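PDB 6FN6: fatty acid synthase 1, isoform A from Drosophila melanogaster, which probably builds long-chain saturated fatty acids from acetyl-CoA and malonyl-CoA with NADPH, this chain being its modifying region of dehydratase, enoylreductase and ketoreductase domains. Local coordinates for residues T35-L40 with L98-K103. Sequence-based numbering, arbitrary orientation.
Sequences TGYMTL and LAVSGK
Y37 turns its CG anti to its own carbonyl carbon (chi1 -71°); its CB points toward the strand, and this torsion lays the ring beside V100 and A99. V100 is turned so that CG2 lies opposite its carbonyl carbon, with CG1 opposite the backbone N (chi1 175°), and the CG2 branch meets the ring. The methyl lies over one face of Y37, 3.5 Å from V100 CG2 to the ring centroid and 19° off the ring normal. This is a CH-pi contact. The methyl is displaced toward the rim, on the side where the ring joins its CB, and its closest ring atom is CG, with Y37 CG to V100 CG2 at 3.4 Å. A99 meets the far end of the same ring. Its CB comes in obliquely, 4.0 Å from Y37 CE1 and 3.9 Å from Y37 OH. Two consecutive strand residues can both point at one ring because A99 and V100 form a classic beta bulge, both facing I92 on strand 89-93. Replacing Y37 with an alanine is likely to leave the V100 methyl and A99 CB without the ring they pack on, and to open a gap between helix and strand. In the helix, T39 N and T39 OG1 approach T35 O from the two faces of its carbonyl group, and both donate to it. The contact is buried in the region predicted as the N-terminal hotdog fold of the dehydratase, where helix 34-48 packs on the antiparallel strands. The Y37 side chain is about 9 Å from that of H24, the predicted proton acceptor. F32 and F79 also meet the Y37 ring, F32 edge-to-face. T35 and T39 touch helix 170-183, while strand 98-105 pairs antiparallel with strands 89-93 and 58-65.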
loop_
_atom_site.group_PDB
_atom_site.type_symbol
_atom_site.label_atom_id
_atom_site.label_comp_id
_atom_site.label_asym_id
_atom_site.label_seq_id
_atom_site.Cartn_x
_atom_site.Cartn_y
_atom_site.Cartn_z
ATOM N N THR A 35 -1.677 -4.930 -25.931
ATOM C CA THR A 35 -2.051 -6.318 -26.162
ATOM C C THR A 35 -0.904 -7.102 -26.789
ATOM O O THR A 35 -0.866 -8.331 -26.722
ATOM C CB THR A 35 -3.279 -6.411 -27.077
ATOM O OG1 THR A 35 -2.960 -5.854 -28.359
ATOM C CG2 THR A 35 -4.446 -5.650 -26.472
ATOM N N GLY A 36 0.032 -6.385 -27.396
ATOM C CA GLY A 36 1.238 -7.001 -27.912
ATOM C C GLY A 36 2.053 -7.580 -26.774
ATOM O O GLY A 36 2.517 -8.718 -26.840
ATOM N N TYR A 37 2.227 -6.782 -25.726
ATOM C CA TYR A 37 2.947 -7.215 -24.536
ATOM C C TYR A 37 2.301 -8.438 -23.910
ATOM O O TYR A 37 2.976 -9.406 -23.571
ATOM C CB TYR A 37 2.985 -6.096 -23.505
ATOM C CG TYR A 37 3.883 -4.948 -23.873
ATOM C CD1 TYR A 37 5.259 -5.101 -23.918
ATOM C CD2 TYR A 37 3.350 -3.703 -24.159
ATOM C CE1 TYR A 37 6.080 -4.040 -24.247
ATOM C CE2 TYR A 37 4.151 -2.642 -24.485
ATOM C CZ TYR A 37 5.517 -2.809 -24.527
ATOM O OH TYR A 37 6.302 -1.730 -24.855
ATOM N N MET A 38 0.982 -8.382 -23.765
ATOM C CA MET A 38 0.235 -9.462 -23.145
ATOM C C MET A 38 0.470 -10.757 -23.910
ATOM O O MET A 38 0.660 -11.815 -23.315
ATOM C CB MET A 38 -1.253 -9.121 -23.104
ATOM C CG MET A 38 -1.570 -7.844 -22.342
ATOM S SD MET A 38 -3.282 -7.297 -22.506
ATOM C CE MET A 38 -4.166 -8.758 -21.975
ATOM N N THR A 39 0.485 -10.662 -25.235
ATOM C CA THR A 39 0.720 -11.823 -26.083
ATOM C C THR A 39 2.129 -12.368 -25.866
ATOM O O THR A 39 2.319 -13.577 -25.766
ATOM C CB THR A 39 0.513 -11.482 -27.571
ATOM O OG1 THR A 39 -0.839 -11.060 -27.779
ATOM C CG2 THR A 39 0.804 -12.691 -28.460
ATOM N N LEU A 40 3.115 -11.476 -25.819
ATOM C CA LEU A 40 4.498 -11.879 -25.583
ATOM C C LEU A 40 4.641 -12.592 -24.242
ATOM O O LEU A 40 5.295 -13.630 -24.149
ATOM C CB LEU A 40 5.431 -10.668 -25.624
ATOM C CG LEU A 40 5.619 -9.957 -26.969
ATOM C CD1 LEU A 40 6.666 -8.861 -26.838
ATOM C CD2 LEU A 40 6.002 -10.933 -28.081
ATOM N N LEU A 98 11.825 -0.350 -17.671
ATOM C CA LEU A 98 10.609 -1.137 -17.502
ATOM C C LEU A 98 9.507 -0.694 -18.458
ATOM O O LEU A 98 9.259 0.499 -18.619
ATOM C CB LEU A 98 10.113 -1.037 -16.059
ATOM C CG LEU A 98 8.784 -1.732 -15.757
ATOM C CD1 LEU A 98 8.888 -3.232 -15.996
ATOM C CD2 LEU A 98 8.347 -1.442 -14.334
ATOM N N ALA A 99 8.846 -1.666 -19.082
ATOM C CA ALA A 99 7.746 -1.388 -20.001
ATOM C C ALA A 99 6.417 -1.852 -19.406
ATOM O O ALA A 99 5.478 -1.063 -19.274
ATOM C CB ALA A 99 7.991 -2.061 -21.348
ATOM N N VAL A 100 6.345 -3.133 -19.054
ATOM C CA VAL A 100 5.115 -3.725 -18.535
ATOM C C VAL A 100 5.401 -4.628 -17.343
ATOM O O VAL A 100 6.450 -5.267 -17.271
ATOM C CB VAL A 100 4.368 -4.510 -19.639
ATOM C CG1 VAL A 100 3.151 -5.243 -19.070
ATOM C CG2 VAL A 100 3.943 -3.582 -20.749
ATOM N N SER A 101 4.452 -4.667 -16.412
ATOM C CA SER A 101 4.539 -5.541 -15.244
ATOM C C SER A 101 3.172 -6.152 -14.956
ATOM O O SER A 101 2.143 -5.606 -15.352
ATOM C CB SER A 101 5.040 -4.773 -14.018
ATOM O OG SER A 101 4.021 -3.949 -13.481
ATOM N N GLY A 102 3.168 -7.283 -14.261
ATOM C CA GLY A 102 1.931 -7.938 -13.886
ATOM C C GLY A 102 2.154 -9.333 -13.339
ATOM O O GLY A 102 3.281 -9.716 -13.021
ATOM N N LYS A 103 1.074 -10.098 -13.243
ATOM C CA LYS A 103 1.132 -11.457 -12.720
ATOM C C LYS A 103 0.475 -12.412 -13.708
ATOM O O LYS A 103 -0.504 -12.056 -14.361
ATOM C CB LYS A 103 0.438 -11.530 -11.355
ATOM C CG LYS A 103 0.291 -12.934 -10.787
ATOM C CD LYS A 103 -0.430 -12.911 -9.448
ATOM C CE LYS A 103 -0.742 -14.316 -8.957
ATOM N NZ LYS A 103 -1.418 -14.307 -7.631
#